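Local coordinates for protein 2-dehydropantoate 2-reductase, putative (Enterococcus faecalis, PDB 2EW2) that probably catalyses the NADPH-dependent reduction of 2-dehydropantoate (ketopantoate) to (R)-pantoate, a step of pantothenate biosynthesis, at residues 47-52 with 141-146; 78-83 with 102-107; 206-211 with 260-265. One frame throughout, in Å; residues are numbered along the deposited sequence.

Contact 1: residues 47-52 with 141-146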
loop_
_atom_site.group_PDB
_atom_site.type_symbol
_atom_site.label_atom_id
_atom_site.label_comp_id
_atom_site.label_asym_id
_atom_site.label_seq_id
_atom_site.Cartn_x
_atom_site.Cartn_y
_atom_site.Cartn_z
ATOM N N LEU B 47 11.782 -43.285 18.703
ATOM C CA LEU B 47 10.820 -42.207 18.908
ATOM C C LEU B 47 9.788 -42.672 19.915
ATOM O O LEU B 47 9.113 -43.674 19.694
ATOM C CB LEU B 47 10.150 -41.820 17.584
ATOM C CG LEU B 47 8.959 -40.845 17.586
ATOM C CD1 LEU B 47 9.314 -39.494 18.236
ATOM C CD2 LEU B 47 8.429 -40.652 16.167
ATOM N N ILE B 48 9.658 -41.927 21.011
ATOM C CA ILE B 48 8.805 -42.320 22.120
ATOM C C ILE B 48 7.574 -41.441 22.155
ATOM O O ILE B 48 7.681 -40.206 22.197
ATOM C CB ILE B 48 9.559 -42.240 23.480
ATOM C CG1 ILE B 48 10.751 -43.202 23.472
ATOM C CG2 ILE B 48 8.611 -42.563 24.667
ATOM C CD1 ILE B 48 11.695 -43.005 24.632
ATOM N N ALA B 49 6.410 -42.092 22.131
ATOM C CA ALA B 49 5.137 -41.407 22.227
ATOM C C ALA B 49 4.361 -41.823 23.470
ATOM O O ALA B 49 4.296 -43.007 23.813
ATOM C CB ALA B 49 4.305 -41.661 21.000
ATOM N N ASP B 50 3.800 -40.830 24.150
ATOM C CA ASP B 50 2.730 -41.061 25.092
ATOM C C ASP B 50 1.456 -40.962 24.271
ATOM O O ASP B 50 0.924 -39.877 24.045
ATOM C CB ASP B 50 2.762 -40.033 26.227
ATOM C CG ASP B 50 1.574 -40.154 27.162
ATOM O OD1 ASP B 50 0.739 -41.081 26.991
ATOM O OD2 ASP B 50 1.467 -39.306 28.068
ATOM N N PHE B 51 0.992 -42.124 23.824
ATOM C CA PHE B 51 -0.041 -42.236 22.818
ATOM C C PHE B 51 -1.335 -42.649 23.501
ATOM O O PHE B 51 -1.517 -43.823 23.805
ATOM C CB PHE B 51 0.376 -43.317 21.809
ATOM C CG PHE B 51 -0.264 -43.190 20.462
ATOM C CD1 PHE B 51 -1.540 -42.656 20.317
ATOM C CD2 PHE B 51 0.417 -43.627 19.327
ATOM C CE1 PHE B 51 -2.136 -42.551 19.070
ATOM C CE2 PHE B 51 -0.169 -43.529 18.069
ATOM C CZ PHE B 51 -1.451 -42.987 17.940
ATOM N N ASN B 52 -2.224 -41.686 23.735
ATOM C CA ASN B 52 -3.481 -41.927 24.449
ATOM C C ASN B 52 -3.271 -42.688 25.775
ATOM O O ASN B 52 -3.931 -43.703 26.030
ATOM C CB ASN B 52 -4.495 -42.679 23.557
ATOM C CG ASN B 52 -4.762 -41.986 22.213
ATOM O OD1 ASN B 52 -5.162 -42.642 21.258
ATOM N ND2 ASN B 52 -4.560 -40.673 22.142
ATOM N N GLY B 141 12.839 -36.269 20.905
ATOM C CA GLY B 141 12.474 -37.670 20.737
ATOM C C GLY B 141 11.271 -38.151 21.530
ATOM O O GLY B 141 11.044 -39.359 21.636
ATOM N N ARG B 142 10.502 -37.214 22.094
ATOM C CA ARG B 142 9.388 -37.559 22.974
ATOM C C ARG B 142 8.171 -36.686 22.685
ATOM O O ARG B 142 8.214 -35.451 22.831
ATOM C CB ARG B 142 9.787 -37.454 24.453
ATOM C CG ARG B 142 10.931 -38.382 24.863
ATOM C CD ARG B 142 11.280 -38.216 26.339
ATOM N NE ARG B 142 10.318 -38.906 27.197
ATOM C CZ ARG B 142 10.387 -40.197 27.518
ATOM N NH1 ARG B 142 11.383 -40.953 27.068
ATOM N NH2 ARG B 142 9.466 -40.735 28.297
ATOM N N VAL B 143 7.096 -37.345 22.269
ATOM C CA VAL B 143 5.864 -36.665 21.886
ATOM C C VAL B 143 4.660 -37.172 22.674
ATOM O O VAL B 143 4.667 -38.298 23.193
ATOM C CB VAL B 143 5.585 -36.730 20.344
ATOM C CG1 VAL B 143 6.751 -36.115 19.561
ATOM C CG2 VAL B 143 5.295 -38.163 19.865
ATOM N N LYS B 144 3.640 -36.328 22.763
ATOM C CA LYS B 144 2.413 -36.667 23.448
ATOM C C LYS B 144 1.259 -36.520 22.481
ATOM O O LYS B 144 1.060 -35.454 21.867
ATOM C CB LYS B 144 2.203 -35.784 24.689
ATOM C CG LYS B 144 0.999 -36.201 25.540
ATOM C CD LYS B 144 0.850 -35.323 26.770
ATOM C CE LYS B 144 0.043 -36.040 27.859
ATOM N NZ LYS B 144 0.101 -35.277 29.142
ATOM N N LEU B 145 0.498 -37.596 22.358
ATOM C CA LEU B 145 -0.535 -37.702 21.350
ATOM C C LEU B 145 -1.841 -38.007 22.047
ATOM O O LEU B 145 -1.962 -39.040 22.706
ATOM C CB LEU B 145 -0.188 -38.824 20.352
ATOM C CG LEU B 145 1.164 -38.769 19.613
ATOM C CD1 LEU B 145 1.284 -39.895 18.608
ATOM C CD2 LEU B 145 1.361 -37.408 18.913
ATOM N N LEU B 146 -2.806 -37.099 21.910
ATOM C CA LEU B 146 -4.125 -37.259 22.515
ATOM C C LEU B 146 -5.166 -36.923 21.474
ATOM O O LEU B 146 -4.860 -36.264 20.476
ATOM C CB LEU B 146 -4.295 -36.284 23.688
ATOM C CG LEU B 146 -3.351 -36.454 24.870
ATOM C CD1 LEU B 146 -3.599 -35.351 25.907
ATOM C CD2 LEU B 146 -3.550 -37.851 25.483
#
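Phe-51 and Leu-145 meet on one face of a parallel strand pair, 47-51 beside 142-145, at the middle of the four-stranded mixed sheet that forms the small second sheet of the N-terminal Rossmann-type region. Leu-145 CB stands above the rim of the ring, 4.1 Å from Phe-51 CD1. With CG anti to the carbonyl carbon (chi1 -56°), the branch swings across the ring, and Leu-145 CD1 ends over its centre, 3.9 Å from the centroid of the Phe-51 ring, as a CH-pi contact. Leu-145 CD1 also reaches Ala-49 CB, at 4.2 Å. The small alanine suits this place: it packs against Val-143 CG2 yet leaves helix 13-24 close, so that Ile-20 of that helix can rest on it. The bulkier Leu-145 and Phe-51 pack against Arg-17 and Met-21 of the same helix.

The opposite face carries the polar chains of Asp-50, Arg-142 and Lys-144, with Ile-48 among them. Asp-50 and Lys-144 run alongside each other, but their charged ends stop at 4.4 Å between Asp-50 OD2 and Lys-144 NZ, too far for a salt bridge though favourable in sign.

Five backbone bonds knit the pair, Ile-48 and Asp-50 each using both N-H and C=O, as regular parallel strands do. The straightest runs from Leu-145 N to Asp-50 O (2.9 Å, 176° at the hydrogen). At the start of the strand that holds Lys-144, the bend of Arg-142 at chi3 (78°) lays its guanidinium against the Ile-48 side chain, and Ile-48 CG2 sits 3.8 Å above the guanidinium plane, offset toward its rim.

Contact 2: residues 78-83 with 102-107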
loop_
_atom_site.group_PDB
_atom_site.type_symbol
_atom_site.label_atom_id
_atom_site.label_comp_id
_atom_site.label_asym_id
_atom_site.label_seq_id
_atom_site.Cartn_x
_atom_site.Cartn_y
_atom_site.Cartn_z
ATOM N N ILE B 78 6.581 -38.430 0.124
ATOM C CA ILE B 78 7.157 -37.541 1.118
ATOM C C ILE B 78 6.004 -36.724 1.696
ATOM O O ILE B 78 5.176 -36.197 0.947
ATOM C CB ILE B 78 8.248 -36.603 0.532
ATOM C CG1 ILE B 78 9.403 -37.420 -0.065
ATOM C CG2 ILE B 78 8.825 -35.636 1.638
ATOM C CD1 ILE B 78 10.334 -36.579 -0.956
ATOM N N ILE B 79 5.937 -36.668 3.023
ATOM C CA ILE B 79 4.969 -35.830 3.703
ATOM C C ILE B 79 5.696 -34.586 4.196
ATOM O O ILE B 79 6.603 -34.679 5.013
ATOM C CB ILE B 79 4.269 -36.540 4.887
ATOM C CG1 ILE B 79 3.475 -37.744 4.370
ATOM C CG2 ILE B 79 3.347 -35.522 5.617
ATOM C CD1 ILE B 79 3.132 -38.816 5.437
ATOM N N ALA B 80 5.292 -33.432 3.669
ATOM C CA ALA B 80 5.938 -32.161 3.974
ATOM C C ALA B 80 5.276 -31.460 5.167
ATOM O O ALA B 80 4.104 -31.097 5.100
ATOM C CB ALA B 80 5.899 -31.256 2.749
ATOM N N LEU B 81 6.041 -31.278 6.247
ATOM C CA LEU B 81 5.604 -30.526 7.420
ATOM C C LEU B 81 6.595 -29.440 7.863
ATOM O O LEU B 81 6.328 -28.712 8.824
ATOM C CB LEU B 81 5.311 -31.476 8.583
ATOM C CG LEU B 81 3.998 -32.237 8.392
ATOM C CD1 LEU B 81 4.090 -33.638 8.946
ATOM C CD2 LEU B 81 2.835 -31.445 9.030
ATOM N N THR B 82 7.729 -29.338 7.171
ATOM C CA THR B 82 8.733 -28.297 7.417
ATOM C C THR B 82 8.110 -26.917 7.172
ATOM O O THR B 82 7.453 -26.708 6.139
ATOM C CB THR B 82 9.916 -28.494 6.440
ATOM O OG1 THR B 82 10.442 -29.817 6.600
ATOM C CG2 THR B 82 11.036 -27.493 6.678
ATOM N N LYS B 83 8.312 -25.967 8.085
ATOM C CA LYS B 83 7.725 -24.637 7.868
ATOM C C LYS B 83 8.220 -24.012 6.572
ATOM O O LYS B 83 9.280 -24.383 6.054
ATOM C CB LYS B 83 7.879 -23.710 9.085
ATOM C CG LYS B 83 9.276 -23.462 9.594
ATOM C CD LYS B 83 9.169 -22.704 10.947
ATOM C CE LYS B 83 10.506 -22.161 11.419
ATOM N NZ LYS B 83 10.993 -21.027 10.570
ATOM N N THR B 102 7.992 -40.457 -7.209
ATOM C CA THR B 102 7.777 -39.936 -5.867
ATOM C C THR B 102 6.683 -38.867 -5.827
ATOM O O THR B 102 6.683 -37.963 -6.648
ATOM C CB THR B 102 9.074 -39.388 -5.271
ATOM O OG1 THR B 102 10.075 -40.411 -5.304
ATOM C CG2 THR B 102 8.856 -38.983 -3.825
ATOM N N TYR B 103 5.752 -38.996 -4.882
ATOM C CA TYR B 103 4.720 -37.998 -4.644
ATOM C C TYR B 103 5.022 -37.253 -3.357
ATOM O O TYR B 103 5.717 -37.771 -2.477
ATOM C CB TYR B 103 3.344 -38.663 -4.529
ATOM C CG TYR B 103 2.723 -39.049 -5.856
ATOM C CD1 TYR B 103 3.219 -40.124 -6.611
ATOM C CD2 TYR B 103 1.602 -38.350 -6.351
ATOM C CE1 TYR B 103 2.609 -40.477 -7.845
ATOM C CE2 TYR B 103 1.007 -38.693 -7.556
ATOM C CZ TYR B 103 1.501 -39.759 -8.288
ATOM O OH TYR B 103 0.894 -40.061 -9.491
ATOM N N VAL B 104 4.532 -36.023 -3.257
ATOM C CA VAL B 104 4.621 -35.271 -1.999
ATOM C C VAL B 104 3.206 -34.858 -1.557
ATOM O O VAL B 104 2.359 -34.450 -2.385
ATOM C CB VAL B 104 5.584 -34.031 -2.109
ATOM C CG1 VAL B 104 5.142 -33.114 -3.244
ATOM C CG2 VAL B 104 5.645 -33.233 -0.781
ATOM N N LEU B 105 2.945 -35.014 -0.264
ATOM C CA LEU B 105 1.720 -34.530 0.353
ATOM C C LEU B 105 2.106 -33.348 1.223
ATOM O O LEU B 105 2.769 -33.506 2.254
ATOM C CB LEU B 105 1.029 -35.605 1.214
ATOM C CG LEU B 105 -0.173 -35.113 2.050
ATOM C CD1 LEU B 105 -1.320 -34.571 1.161
ATOM C CD2 LEU B 105 -0.681 -36.177 3.020
ATOM N N CYS B 106 1.707 -32.159 0.789
ATOM C CA CYS B 106 2.054 -30.938 1.501
ATOM C C CYS B 106 1.004 -30.666 2.560
ATOM O O CYS B 106 -0.170 -30.488 2.233
ATOM C CB CYS B 106 2.145 -29.763 0.535
ATOM S SG CYS B 106 2.673 -28.226 1.345
ATOM N N LEU B 107 1.434 -30.646 3.826
ATOM C CA LEU B 107 0.519 -30.382 4.937
ATOM C C LEU B 107 0.698 -29.008 5.582
ATOM O O LEU B 107 0.101 -28.734 6.614
ATOM C CB LEU B 107 0.606 -31.478 6.002
ATOM C CG LEU B 107 0.222 -32.885 5.522
ATOM C CD1 LEU B 107 0.272 -33.855 6.694
ATOM C CD2 LEU B 107 -1.157 -32.874 4.918
#
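Thr-102 meets Ile-78 where two neighbouring strands of the Rossmann-type domain come together, the parallel pair of the beta-alpha-beta unit formed by strand 77-80, helix 84-94 and strand 103-106. Thr-102 CG2, anti to the backbone N, turns its methyl to Ile-78 CD1 at 4.0 Å, while OG1 is engaged with Thr-99 N and Val-75 O; a threonine serves both needs at once. At Tyr-103 the carbonyl takes the first cross-strand bond, from Ile-78 N.

Val-104 CG2 comes to 3.5 Å from Ile-78 O and 4.1 Å from Ala-80 CB. The side chains of Ile-78, Ala-80 and Val-104 lie on the face covered by helix 84-94, where Phe-91 touches each of them; beta-branched valine and isoleucine favour the extended backbone, and the small alanine accommodates the aromatic ring. Leu-105 faces the other way and uses its backbone twice. Leu-105 N donates to Ile-78 O at 2.8 Å, and Leu-105 O receives Ala-80 N at 2.9 Å. Cys-106 is paired with Ala-80 and shares its face.

Leu-107 closes the series. Leu-107 N donates to Ala-80 O at 3.0 Å. Leu-107 CB lies 3.8 Å from Leu-81 CD2. Leu-107 CD1 reaches Ile-79 CG2 at 3.7 Å, and both side chains touch Leu-18 of helix 13-24. With aliphatic groups on both faces and little access for solvent, the four bonds satisfy the backbone groups that face each other, while Ile-79 bonds to strand 5-9 on its other side; dispersion and the hydrophobic effect hold the side chains.

Contact 3: residues 206-211 with 260-265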
loop_
_atom_site.group_PDB
_atom_site.type_symbol
_atom_site.label_atom_id
_atom_site.label_comp_id
_atom_site.label_asym_id
_atom_site.label_seq_id
_atom_site.Cartn_x
_atom_site.Cartn_y
_atom_site.Cartn_z
ATOM N N ASP B 206 -2.222 -0.075 12.226
ATOM C CA ASP B 206 -2.245 -0.215 13.703
ATOM C C ASP B 206 -3.652 -0.041 14.259
ATOM O O ASP B 206 -3.984 1.011 14.779
ATOM C CB ASP B 206 -1.282 0.757 14.410
ATOM C CG ASP B 206 -1.032 0.376 15.874
ATOM O OD1 ASP B 206 -1.854 -0.348 16.454
ATOM O OD2 ASP B 206 -0.001 0.783 16.445
ATOM N N CYS B 207 -4.482 -1.068 14.119
ATOM C CA CYS B 207 -5.843 -1.039 14.631
ATOM C C CYS B 207 -6.401 -2.466 14.766
ATOM O O CYS B 207 -5.818 -3.420 14.239
ATOM C CB CYS B 207 -6.735 -0.187 13.729
ATOM S SG CYS B 207 -7.017 -0.870 12.057
ATOM N N ASN B 208 -7.518 -2.612 15.477
ATOM C CA ASN B 208 -8.154 -3.919 15.585
ATOM C C ASN B 208 -9.151 -4.130 14.457
ATOM O O ASN B 208 -9.333 -3.234 13.610
ATOM C CB ASN B 208 -8.756 -4.175 16.985
ATOM C CG ASN B 208 -9.961 -3.286 17.311
ATOM O OD1 ASN B 208 -10.792 -2.984 16.458
ATOM N ND2 ASN B 208 -10.077 -2.907 18.585
ATOM N N ILE B 209 -9.790 -5.301 14.451
ATOM C CA ILE B 209 -10.622 -5.736 13.324
ATOM C C ILE B 209 -11.863 -4.861 13.098
ATOM O O ILE B 209 -12.118 -4.408 11.964
ATOM C CB ILE B 209 -10.994 -7.237 13.446
ATOM C CG1 ILE B 209 -9.717 -8.090 13.350
ATOM C CG2 ILE B 209 -11.999 -7.633 12.372
ATOM C CD1 ILE B 209 -9.906 -9.576 13.668
ATOM N N ALA B 210 -12.628 -4.627 14.167
ATOM C CA ALA B 210 -13.798 -3.752 14.105
ATOM C C ALA B 210 -13.429 -2.307 13.751
ATOM O O ALA B 210 -14.168 -1.648 13.021
ATOM C CB ALA B 210 -14.569 -3.790 15.441
ATOM N N GLU B 211 -12.317 -1.809 14.299
ATOM C CA GLU B 211 -11.842 -0.452 14.007
ATOM C C GLU B 211 -11.554 -0.356 12.521
ATOM O O GLU B 211 -12.003 0.582 11.864
ATOM C CB GLU B 211 -10.574 -0.100 14.802
ATOM C CG GLU B 211 -10.817 0.256 16.282
ATOM C CD GLU B 211 -9.522 0.431 17.074
ATOM O OE1 GLU B 211 -8.509 -0.192 16.721
ATOM O OE2 GLU B 211 -9.507 1.209 18.062
ATOM N N LEU B 260 -13.156 -7.116 18.353
ATOM C CA LEU B 260 -12.257 -6.426 19.287
ATOM C C LEU B 260 -10.856 -7.017 19.346
ATOM O O LEU B 260 -9.979 -6.479 20.028
ATOM C CB LEU B 260 -12.869 -6.362 20.695
ATOM C CG LEU B 260 -14.241 -5.703 20.811
ATOM C CD1 LEU B 260 -14.687 -5.701 22.285
ATOM C CD2 LEU B 260 -14.240 -4.285 20.237
ATOM N N HIS B 261 -10.642 -8.119 18.629
ATOM C CA HIS B 261 -9.323 -8.721 18.566
ATOM C C HIS B 261 -8.469 -8.101 17.458
ATOM O O HIS B 261 -8.984 -7.447 16.559
ATOM C CB HIS B 261 -9.406 -10.245 18.365
ATOM C CG HIS B 261 -10.248 -10.955 19.387
ATOM N ND1 HIS B 261 -10.683 -12.253 19.216
ATOM C CD2 HIS B 261 -10.745 -10.548 20.581
ATOM C CE1 HIS B 261 -11.402 -12.619 20.262
ATOM N NE2 HIS B 261 -11.459 -11.601 21.103
ATOM N N TYR B 262 -7.163 -8.322 17.560
ATOM C CA TYR B 262 -6.182 -7.962 16.532
ATOM C C TYR B 262 -5.817 -9.266 15.826
ATOM O O TYR B 262 -5.729 -10.312 16.484
ATOM C CB TYR B 262 -4.934 -7.365 17.176
ATOM C CG TYR B 262 -5.179 -6.048 17.877
ATOM C CD1 TYR B 262 -5.622 -6.001 19.210
ATOM C CD2 TYR B 262 -4.987 -4.845 17.204
ATOM C CE1 TYR B 262 -5.859 -4.769 19.850
ATOM C CE2 TYR B 262 -5.213 -3.621 17.825
ATOM C CZ TYR B 262 -5.641 -3.585 19.145
ATOM O OH TYR B 262 -5.855 -2.356 19.721
ATOM N N PRO B 263 -5.586 -9.217 14.498
ATOM C CA PRO B 263 -5.300 -10.449 13.745
ATOM C C PRO B 263 -3.903 -10.963 14.065
ATOM O O PRO B 263 -3.093 -10.219 14.615
ATOM C CB PRO B 263 -5.385 -9.989 12.277
ATOM C CG PRO B 263 -4.995 -8.547 12.322
ATOM C CD PRO B 263 -5.550 -8.020 13.631
ATOM N N SER B 264 -3.614 -12.216 13.703
ATOM C CA SER B 264 -2.359 -12.853 14.098
ATOM C C SER B 264 -1.100 -12.149 13.605
ATOM O O SER B 264 -0.077 -12.171 14.295
ATOM C CB SER B 264 -2.331 -14.333 13.672
ATOM O OG SER B 264 -2.752 -14.446 12.325
HETATM N N MSE B 265 -1.154 -11.544 12.411
HETATM C CA MSE B 265 0.013 -10.850 11.886
HETATM C C MSE B 265 0.341 -9.624 12.745
HETATM O O MSE B 265 1.507 -9.314 12.978
HETATM C CB MSE B 265 -0.202 -10.427 10.428
HETATM C CG MSE B 265 1.025 -9.803 9.820
HETATM SE SE MSE B 265 0.862 -9.473 7.912
HETATM C CE MSE B 265 0.741 -11.436 7.203
HETATM O O HOH W 1 -6.430 -0.483 18.156
#
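Asn-208 sets an aliphatic carbon, not its amide, on the ring of Tyr-262: Asn-208 CB stands 3.7 Å from the centroid of that ring and only 13° off the normal, a CH-pi contact over the centre of the face. A second oddity lies beside it. The carbonyl O of Cys-207 comes to 3.4 Å from Tyr-262 CD2, and the contact buries this oxygen without any hydrogen-bond partner in the model. Tyrosine suits the place: its broad ring face receives the CB of Asn-208, and the ring also stacks on Tyr-266.

One hydrogen bond ties the segments directly, from Ile-209 N to His-261 O at 3.1 Å, with the donor nearly along the axis of the carbonyl. His-261 O also lies 3.4 Å from Ile-209 CG1. Ile-209 CG1 in turn passes Pro-263 CD at 4.2 Å, the two side chains running in opposing directions. Pro-263 sits at the N-cap position of helix 264-271, where the lack of an N-H costs no helical bond, and it packs on helix 198-205. Leu-312 of the second subunit packs against Cys-207 and Glu-211, so the turn also borders the dimer interface.

The torsion of Asn-208 (chi1 68°) puts CG between its backbone N and carbonyl carbon, and Asn-208 OD1 accepts Glu-211 N at 2.9 Å. Glu-211 OE1 accepts Asn-208 N in return, also at 2.9 Å and met on the anti side of the carboxylate. Asn-208, with a short side-chain acceptor suited to an N-cap, and Glu-211, whose negative charge the helix start would probably favour, form the capping box that starts helix 209-214.

In the fold
Contacts 1 and 2 are both parallel strand pairs of the N-terminal Rossmann-type region, yet they belong to different sheets; helix 13-24 packs against side chains of both. Contact 2 is nested in the chain loop that contact 1 closes, and their nearest atoms are about 11 Å apart. Contact 2 is the core one, aliphatic on both faces, whereas contact 1 is partly buried, with one apolar face and one face mostly polar. Contact 3 lies in the helical C-terminal region, its centre about 32 Å from that of contact 2. There, two helix starts meet through loops, a single direct hydrogen bond replaces the repeated strand bonds, and the second subunit adjoins.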